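Local coordinates for 3-carboxy-cis,cis-muconate cycloisomerase (Acinetobacter calcoaceticus, PDB 1Q5N), which is a cycloisomerase of the fumarase/aspartase superfamily, a largely helical enzyme that assembles from four copies of its chain, at residues A[37-42]-A[218-223]; A[80-85]-A[108-113]; A[213-218]-A[223-228]. All coordinates share one frame; numbering follows the deposited sequence.

Interaction 1 of 3, residues A[37-42]-A[218-223]; sequences LAQAQA and AKQLKL. Unlike the reference sequence in segment 37-42: Ala-40 (reference Gln).
Gln-39 and Gln-220 meet through their amide ends and carry most of this contact between helix 23-43 and the last turn of helix 210-221. Both start alike. In each, CG lies beside the backbone N and anti to the carbonyl carbon. They differ further out. Gln-39 is extended at chi2, while Gln-220 bends there (-52°). Gln-220 CG, placed by chi1, lies 4.2 Å from Ala-40 CB. The bend at chi2 then sets the direction of the amide beyond it. The side chains of Gln-39 and Gln-220 cross at about a right angle, and their amide planes are 69° apart. As modelled, Gln-39 NE2 lies 3.3 Å from Gln-220 NE2. The amide of Gln-39 is probably turned over, and turned back it may give a hydrogen bond. OE1 of Gln-220 accepts a hydrogen bond from NE2 of Gln-43, one turn further along helix 23-43. Gln-39 also packs on Gln-56 of helix 49-59. Helix 210-221 ends just beyond Gln-220 in a Schellman motif. Lys-222 has a positive phi (62°). Leu-223 N bonds to Ala-218 O at 3.1 Å, and Lys-222 N bonds to Lys-219 O at 3.0 Å. Leu-221 O takes a further bond from Arg-123. The chemistry implies a small, mainly polar junction at the partly exposed side of two packed helices. The Ala-40 methyl meets the Gln-220 methylene, with the two amides beside this pair. The bond to Gln-43 should help to set the rotation of the Gln-220 amide.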
loop_
_atom_site.group_PDB
_atom_site.type_symbol
_atom_site.label_atom_id
_atom_site.label_comp_id
_atom_site.label_asym_id
_atom_site.label_seq_id
_atom_site.Cartn_x
_atom_site.Cartn_y
_atom_site.Cartn_z
ATOM N N LEU A 37 -0.746 37.663 -5.540
ATOM C CA LEU A 37 -1.120 38.118 -4.204
ATOM C C LEU A 37 -0.958 39.655 -4.048
ATOM O O LEU A 37 -1.830 40.316 -3.488
ATOM C CB LEU A 37 -0.259 37.411 -3.141
ATOM C CG LEU A 37 -0.589 37.844 -1.700
ATOM C CD1 LEU A 37 -2.014 37.474 -1.384
ATOM C CD2 LEU A 37 0.354 37.189 -0.716
ATOM N N ALA A 38 0.174 40.182 -4.518
ATOM C CA ALA A 38 0.479 41.602 -4.461
ATOM C C ALA A 38 -0.508 42.333 -5.360
ATOM O O ALA A 38 -1.055 43.361 -4.969
ATOM C CB ALA A 38 1.896 41.854 -4.923
ATOM N N GLN A 39 -0.765 41.792 -6.542
ATOM C CA GLN A 39 -1.711 42.427 -7.426
ATOM C C GLN A 39 -3.119 42.457 -6.882
ATOM O O GLN A 39 -3.805 43.469 -7.001
ATOM C CB GLN A 39 -1.741 41.739 -8.774
ATOM C CG GLN A 39 -0.530 42.007 -9.616
ATOM C CD GLN A 39 -0.719 41.449 -11.027
ATOM O OE1 GLN A 39 -0.723 42.213 -12.009
ATOM N NE2 GLN A 39 -0.897 40.112 -11.140
ATOM N N ALA A 40 -3.567 41.344 -6.297
ATOM C CA ALA A 40 -4.921 41.280 -5.769
ATOM C C ALA A 40 -5.077 42.247 -4.621
ATOM O O ALA A 40 -6.130 42.855 -4.476
ATOM C CB ALA A 40 -5.256 39.874 -5.311
ATOM N N GLN A 41 -4.027 42.381 -3.812
ATOM C CA GLN A 41 -4.077 43.282 -2.664
ATOM C C GLN A 41 -4.070 44.764 -3.082
ATOM O O GLN A 41 -4.796 45.568 -2.498
ATOM C CB GLN A 41 -2.924 42.994 -1.693
ATOM C CG GLN A 41 -3.104 41.693 -0.994
ATOM C CD GLN A 41 -1.921 41.308 -0.118
ATOM O OE1 GLN A 41 -0.783 41.725 -0.359
ATOM N NE2 GLN A 41 -2.185 40.479 0.899
ATOM N N ALA A 42 -3.258 45.108 -4.081
ATOM C CA ALA A 42 -3.187 46.486 -4.585
ATOM C C ALA A 42 -4.555 46.843 -5.166
ATOM O O ALA A 42 -5.097 47.908 -4.925
ATOM C CB ALA A 42 -2.095 46.616 -5.674
ATOM N N ALA A 218 -7.978 34.640 -6.229
ATOM C CA ALA A 218 -8.447 33.525 -7.028
ATOM C C ALA A 218 -8.573 34.003 -8.470
ATOM O O ALA A 218 -8.043 33.391 -9.400
ATOM C CB ALA A 218 -9.804 33.041 -6.501
ATOM N N LYS A 219 -9.257 35.125 -8.644
ATOM C CA LYS A 219 -9.486 35.692 -9.979
ATOM C C LYS A 219 -8.209 35.963 -10.745
ATOM O O LYS A 219 -8.109 35.620 -11.909
ATOM C CB LYS A 219 -10.295 36.956 -9.834
ATOM C CG LYS A 219 -10.912 37.460 -11.091
ATOM C CD LYS A 219 -12.067 38.386 -10.712
ATOM C CE LYS A 219 -13.131 37.596 -9.902
ATOM N NZ LYS A 219 -14.195 38.488 -9.320
ATOM N N GLN A 220 -7.215 36.555 -10.098
ATOM C CA GLN A 220 -5.936 36.828 -10.759
ATOM C C GLN A 220 -5.282 35.576 -11.327
ATOM O O GLN A 220 -4.544 35.641 -12.297
ATOM C CB GLN A 220 -4.906 37.419 -9.784
ATOM C CG GLN A 220 -5.054 38.870 -9.409
ATOM C CD GLN A 220 -5.177 39.776 -10.613
ATOM O OE1 GLN A 220 -6.162 40.512 -10.734
ATOM N NE2 GLN A 220 -4.201 39.714 -11.520
ATOM N N LEU A 221 -5.499 34.445 -10.668
ATOM C CA LEU A 221 -4.871 33.206 -11.083
ATOM C C LEU A 221 -5.828 32.360 -11.886
ATOM O O LEU A 221 -5.464 31.316 -12.387
ATOM C CB LEU A 221 -4.411 32.430 -9.840
ATOM C CG LEU A 221 -3.307 33.038 -8.997
ATOM C CD1 LEU A 221 -3.267 32.327 -7.670
ATOM C CD2 LEU A 221 -1.965 32.928 -9.727
ATOM N N LYS A 222 -7.066 32.822 -11.970
ATOM C CA LYS A 222 -8.106 32.107 -12.690
ATOM C C LYS A 222 -8.364 30.725 -12.070
ATOM O O LYS A 222 -8.513 29.739 -12.784
ATOM C CB LYS A 222 -7.726 31.965 -14.176
ATOM C CG LYS A 222 -7.712 33.294 -14.956
ATOM C CD LYS A 222 -6.921 33.137 -16.257
ATOM C CE LYS A 222 -7.024 34.378 -17.179
ATOM N NZ LYS A 222 -6.158 34.229 -18.424
ATOM N N LEU A 223 -8.411 30.670 -10.741
ATOM C CA LEU A 223 -8.683 29.439 -10.015
ATOM C C LEU A 223 -9.996 29.653 -9.320
ATOM O O LEU A 223 -10.454 30.800 -9.199
ATOM C CB LEU A 223 -7.605 29.186 -8.947
ATOM C CG LEU A 223 -6.272 28.770 -9.560
ATOM C CD1 LEU A 223 -5.174 28.683 -8.501
ATOM C CD2 LEU A 223 -6.484 27.431 -10.294
#

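Interaction 2 of 3, residues A[80-85]-A[108-113]; sequences NIAIPF and ATSQDI
Ser-110 lays its CB against the methyl of Ala-82, at 3.8 Å from Ala-82 CB, while its OG reaches on to Ile-83. OG stands beside the backbone N of Ser-110 (chi1 -60°), which carries it to 3.5 Å from Ile-83 CG1. The amide of Asn-80 also lies alongside, with ND2 3.8 Å from Ser-110 CB. One small side chain is thus set among three neighbours near the starts of helices 82-94 and 110-146. The backbones are close here: the CA atoms of Ala-82 and Ser-110 are 5.4 Å apart.

Each helix start is held by a side chain of its own segment. Asn-80 has CG between its backbone N and carbonyl carbon (chi1 75°), which turns OD1 back to the chain. There OD1 accepts from Ile-83 N at 3.0 Å, a capping bond that is fairly straight at 159°. In the other segment, Asp-112 OD2 takes the N-H of Thr-109 at 2.8 Å, from above the carboxylate plane. The same carboxylate also binds Gly-197 N and His-231 NE2 through OD1, and Gly-198 N through OD2. Met-30 of helix 23-43 packs on Ala-82, and Tyr-8 of a second subunit packs on Ile-81.

The chemistry implies that van der Waals contact joins the two segments, while the capping bond and the Thr-109 bond each serve one segment. The small side chains of Ala-82 and Ser-110 let the two helix starts come close. Asn-80 OD1 and Asp-112 OD2 satisfy backbone N-H groups there, and the carboxylate would probably interact favourably with the positive end of its helix dipole.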
loop_
_atom_site.group_PDB
_atom_site.type_symbol
_atom_site.label_atom_id
_atom_site.label_comp_id
_atom_site.label_asym_id
_atom_site.label_seq_id
_atom_site.Cartn_x
_atom_site.Cartn_y
_atom_site.Cartn_z
ATOM N N ASN A 80 10.538 23.599 5.059
ATOM C CA ASN A 80 9.798 23.816 3.820
ATOM C C ASN A 80 10.513 24.842 2.955
ATOM O O ASN A 80 11.329 25.622 3.435
ATOM C CB ASN A 80 8.311 24.198 4.028
ATOM C CG ASN A 80 8.096 25.616 4.482
ATOM O OD1 ASN A 80 8.426 26.595 3.783
ATOM N ND2 ASN A 80 7.508 25.743 5.663
ATOM N N ILE A 81 10.215 24.806 1.666
ATOM C CA ILE A 81 10.834 25.668 0.706
ATOM C C ILE A 81 10.356 27.098 0.744
ATOM O O ILE A 81 11.119 28.004 0.418
ATOM C CB ILE A 81 10.561 25.154 -0.707
ATOM C CG1 ILE A 81 11.059 23.723 -0.811
ATOM C CG2 ILE A 81 11.280 26.025 -1.742
ATOM C CD1 ILE A 81 10.566 23.056 -2.089
ATOM N N ALA A 82 9.102 27.312 1.131
ATOM C CA ALA A 82 8.568 28.665 1.078
ATOM C C ALA A 82 9.306 29.680 1.938
ATOM O O ALA A 82 9.556 30.793 1.483
ATOM C CB ALA A 82 7.099 28.668 1.423
ATOM N N ILE A 83 9.670 29.301 3.159
ATOM C CA ILE A 83 10.344 30.224 4.071
ATOM C C ILE A 83 11.640 30.840 3.505
ATOM O O ILE A 83 11.762 32.054 3.448
ATOM C CB ILE A 83 10.558 29.528 5.465
ATOM C CG1 ILE A 83 9.215 29.473 6.215
ATOM C CG2 ILE A 83 11.564 30.291 6.328
ATOM C CD1 ILE A 83 9.207 28.567 7.409
ATOM N N PRO A 84 12.600 30.019 3.059
ATOM C CA PRO A 84 13.841 30.576 2.518
ATOM C C PRO A 84 13.564 31.223 1.159
ATOM O O PRO A 84 14.285 32.096 0.721
ATOM C CB PRO A 84 14.737 29.355 2.374
ATOM C CG PRO A 84 14.104 28.319 3.269
ATOM C CD PRO A 84 12.668 28.549 3.106
ATOM N N PHE A 85 12.523 30.773 0.482
ATOM C CA PHE A 85 12.214 31.346 -0.798
ATOM C C PHE A 85 11.733 32.799 -0.596
ATOM O O PHE A 85 12.131 33.687 -1.342
ATOM C CB PHE A 85 11.145 30.506 -1.484
ATOM C CG PHE A 85 10.335 31.263 -2.483
ATOM C CD1 PHE A 85 10.798 31.456 -3.779
ATOM C CD2 PHE A 85 9.090 31.775 -2.140
ATOM C CE1 PHE A 85 10.019 32.163 -4.711
ATOM C CE2 PHE A 85 8.308 32.480 -3.064
ATOM C CZ PHE A 85 8.765 32.666 -4.342
ATOM N N ALA A 108 0.216 36.221 3.887
ATOM C CA ALA A 108 0.133 34.805 3.574
ATOM C C ALA A 108 0.993 33.973 4.504
ATOM O O ALA A 108 1.858 34.494 5.230
ATOM C CB ALA A 108 0.575 34.564 2.146
ATOM N N THR A 109 0.737 32.668 4.510
ATOM C CA THR A 109 1.579 31.798 5.317
ATOM C C THR A 109 2.209 30.866 4.279
ATOM O O THR A 109 1.740 30.820 3.134
ATOM C CB THR A 109 0.781 30.988 6.315
ATOM O OG1 THR A 109 1.704 30.206 7.055
ATOM C CG2 THR A 109 -0.167 30.026 5.615
ATOM N N SER A 110 3.256 30.137 4.669
ATOM C CA SER A 110 3.958 29.212 3.757
ATOM C C SER A 110 3.068 28.267 2.967
ATOM O O SER A 110 3.235 28.110 1.750
ATOM C CB SER A 110 4.941 28.349 4.525
ATOM O OG SER A 110 5.884 29.178 5.149
ATOM N N GLN A 111 2.133 27.627 3.664
ATOM C CA GLN A 111 1.256 26.678 3.006
ATOM C C GLN A 111 0.357 27.337 1.907
ATOM O O GLN A 111 -0.014 26.671 0.936
ATOM C CB GLN A 111 0.416 25.898 4.059
ATOM C CG GLN A 111 -0.415 24.792 3.397
ATOM C CD GLN A 111 -1.026 23.767 4.347
ATOM O OE1 GLN A 111 -0.937 23.898 5.595
ATOM N NE2 GLN A 111 -1.692 22.735 3.754
ATOM N N ASP A 112 0.002 28.614 2.047
ATOM C CA ASP A 112 -0.815 29.234 1.009
ATOM C C ASP A 112 -0.032 29.215 -0.316
ATOM O O ASP A 112 -0.558 28.833 -1.350
ATOM C CB ASP A 112 -1.144 30.693 1.333
ATOM C CG ASP A 112 -1.950 30.846 2.609
ATOM O OD1 ASP A 112 -2.847 30.000 2.863
ATOM O OD2 ASP A 112 -1.685 31.825 3.358
ATOM N N ILE A 113 1.230 29.622 -0.269
ATOM C CA ILE A 113 2.034 29.683 -1.469
ATOM C C ILE A 113 2.359 28.257 -2.007
ATOM O O ILE A 113 2.346 28.021 -3.203
ATOM C CB ILE A 113 3.358 30.442 -1.174
ATOM C CG1 ILE A 113 3.059 31.852 -0.661
ATOM C CG2 ILE A 113 4.239 30.471 -2.414
ATOM C CD1 ILE A 113 2.129 32.680 -1.533
#

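Interaction 3 of 3, residues A[213-218]-A[223-228]; sequences VVEAYA and LGQTAC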
loop_
_atom_site.group_PDB
_atom_site.type_symbol
_atom_site.label_atom_id
_atom_site.label_comp_id
_atom_site.label_asym_id
_atom_site.label_seq_id
_atom_site.Cartn_x
_atom_site.Cartn_y
_atom_site.Cartn_z
ATOM N N VAL A 213 -9.885 40.014 -0.399
ATOM C CA VAL A 213 -8.607 39.648 -0.990
ATOM C C VAL A 213 -8.553 38.218 -1.605
ATOM O O VAL A 213 -7.938 38.020 -2.648
ATOM C CB VAL A 213 -7.468 39.782 0.006
ATOM C CG1 VAL A 213 -6.186 39.257 -0.621
ATOM C CG2 VAL A 213 -7.277 41.250 0.380
ATOM N N VAL A 214 -9.213 37.235 -0.993
ATOM C CA VAL A 214 -9.183 35.863 -1.508
ATOM C C VAL A 214 -9.885 35.841 -2.849
ATOM O O VAL A 214 -9.426 35.199 -3.807
ATOM C CB VAL A 214 -9.903 34.859 -0.552
ATOM C CG1 VAL A 214 -9.797 33.426 -1.091
ATOM C CG2 VAL A 214 -9.253 34.910 0.799
ATOM N N GLU A 215 -10.999 36.552 -2.927
ATOM C CA GLU A 215 -11.752 36.601 -4.155
ATOM C C GLU A 215 -10.916 37.135 -5.325
ATOM O O GLU A 215 -10.893 36.545 -6.409
ATOM C CB GLU A 215 -12.985 37.442 -3.922
ATOM C CG GLU A 215 -13.765 37.771 -5.155
ATOM C CD GLU A 215 -14.914 38.685 -4.799
ATOM O OE1 GLU A 215 -14.636 39.788 -4.239
ATOM O OE2 GLU A 215 -16.079 38.292 -5.051
ATOM N N ALA A 216 -10.199 38.223 -5.090
ATOM C CA ALA A 216 -9.381 38.814 -6.135
ATOM C C ALA A 216 -8.112 38.002 -6.397
ATOM O O ALA A 216 -7.533 38.067 -7.477
ATOM C CB ALA A 216 -9.008 40.263 -5.766
ATOM N N TYR A 217 -7.643 37.267 -5.400
ATOM C CA TYR A 217 -6.450 36.443 -5.595
ATOM C C TYR A 217 -6.843 35.258 -6.507
ATOM O O TYR A 217 -6.151 34.936 -7.452
ATOM C CB TYR A 217 -5.954 35.979 -4.223
ATOM C CG TYR A 217 -4.802 34.980 -4.208
ATOM C CD1 TYR A 217 -3.545 35.316 -4.696
ATOM C CD2 TYR A 217 -4.965 33.726 -3.602
ATOM C CE1 TYR A 217 -2.470 34.430 -4.568
ATOM C CE2 TYR A 217 -3.911 32.839 -3.474
ATOM C CZ TYR A 217 -2.667 33.194 -3.949
ATOM O OH TYR A 217 -1.622 32.323 -3.764
ATOM N N ALA A 218 -7.978 34.640 -6.229
ATOM C CA ALA A 218 -8.447 33.525 -7.028
ATOM C C ALA A 218 -8.573 34.003 -8.470
ATOM O O ALA A 218 -8.043 33.391 -9.400
ATOM C CB ALA A 218 -9.804 33.041 -6.501
ATOM N N LEU A 223 -8.411 30.670 -10.741
ATOM C CA LEU A 223 -8.683 29.439 -10.015
ATOM C C LEU A 223 -9.996 29.653 -9.320
ATOM O O LEU A 223 -10.454 30.800 -9.199
ATOM C CB LEU A 223 -7.605 29.186 -8.947
ATOM C CG LEU A 223 -6.272 28.770 -9.560
ATOM C CD1 LEU A 223 -5.174 28.683 -8.501
ATOM C CD2 LEU A 223 -6.484 27.431 -10.294
ATOM N N GLY A 224 -10.609 28.562 -8.870
ATOM C CA GLY A 224 -11.827 28.692 -8.095
ATOM C C GLY A 224 -11.508 29.238 -6.683
ATOM O O GLY A 224 -10.366 29.308 -6.222
ATOM N N GLN A 225 -12.543 29.653 -5.990
ATOM C CA GLN A 225 -12.380 30.169 -4.648
ATOM C C GLN A 225 -13.104 29.142 -3.776
ATOM O O GLN A 225 -14.035 28.529 -4.244
ATOM C CB GLN A 225 -13.062 31.537 -4.562
ATOM C CG GLN A 225 -12.986 32.196 -3.212
ATOM C CD GLN A 225 -13.787 33.524 -3.144
ATOM O OE1 GLN A 225 -13.891 34.124 -2.054
ATOM N NE2 GLN A 225 -14.343 33.985 -4.298
ATOM N N THR A 226 -12.685 28.935 -2.542
ATOM C CA THR A 226 -13.383 27.967 -1.722
ATOM C C THR A 226 -14.063 28.718 -0.582
ATOM O O THR A 226 -13.665 29.808 -0.251
ATOM C CB THR A 226 -12.393 26.917 -1.117
ATOM O OG1 THR A 226 -11.437 27.584 -0.284
ATOM C CG2 THR A 226 -11.639 26.202 -2.204
ATOM N N ALA A 227 -15.079 28.116 0.018
ATOM C CA ALA A 227 -15.796 28.722 1.117
ATOM C C ALA A 227 -14.872 28.881 2.347
ATOM O O ALA A 227 -14.886 29.909 3.014
ATOM C CB ALA A 227 -17.040 27.854 1.479
ATOM N N CYS A 228 -14.091 27.867 2.680
ATOM C CA CYS A 228 -13.201 28.021 3.825
ATOM C C CYS A 228 -11.772 27.516 3.509
ATOM O O CYS A 228 -11.557 26.804 2.530
ATOM C CB CYS A 228 -13.801 27.317 5.060
ATOM S SG CYS A 228 -14.122 25.607 4.724
#
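Ala-218 and Gln-225 touch where the chain folds back on helix 210-221 after its Schellman turn, the helix C-terminal motif already closed by the bond from Leu-223 N to Ala-218 O. The remaining contacts between the two segments are packing against the side of the helix.

Methyl contacts come first, with carbonyl oxygens and with methylenes. The CB of Ala-218 faces the returning loop and lies 3.6 Å from Leu-223 O and 3.8 Å from Gly-224 O. It also lies 4.1 Å from Gln-225 CB. Further along, Val-214 CG1 meets Gln-225 CG at 4.0 Å.

Contacts of the amide end follow. Gln-225 has CG opposite its backbone N (chi1 179°) and stays extended beyond it, which carries the amide past Val-214 to Glu-215. Its NE2 rests 3.7 Å from Glu-215 CA and is as near to CB. Glu-215 meets the amide with its backbone and CB, and its carboxylate plane is 63° from the amide plane.

Backbone bonds of Gly-224 to Leu-192 and Ala-194 tie the loop to a neighbouring part of the chain. Leu-223 packs on Ile-119, Leu-120 and Arg-123 of helix 110-146. Further along the loop, Ala-227 touches Ala-444 and Cys-228 touches Gln-441, both of a third subunit.

Hydrogen bonding inside the loop comes last. Thr-226 OG1 donates to Cys-228 O at 2.9 Å, from 49° above the carbonyl plane.

All three contacts lie on the same side of the chain's centre, about 28 to 31 Å from it, centre to centre. Interactions 1 and 3 are the closest pair, with centres about 9 Å apart. They share Ala-218 and Leu-223 and both use helix 210-221, which offers one side to helix 23-43 and another to its own returning loop. Between them, Ala-40 CB lies 3.5 Å from Tyr-217 N, and Leu-37 CA lies 3.7 Å from Tyr-217 CD1. Interaction 2 is about 17 Å from interaction 1, centre to centre. The two join where Leu-37 CD2 meets Ala-108 CB at 3.9 Å. Interactions 2 and 3 do not touch, with centres about 18 Å apart.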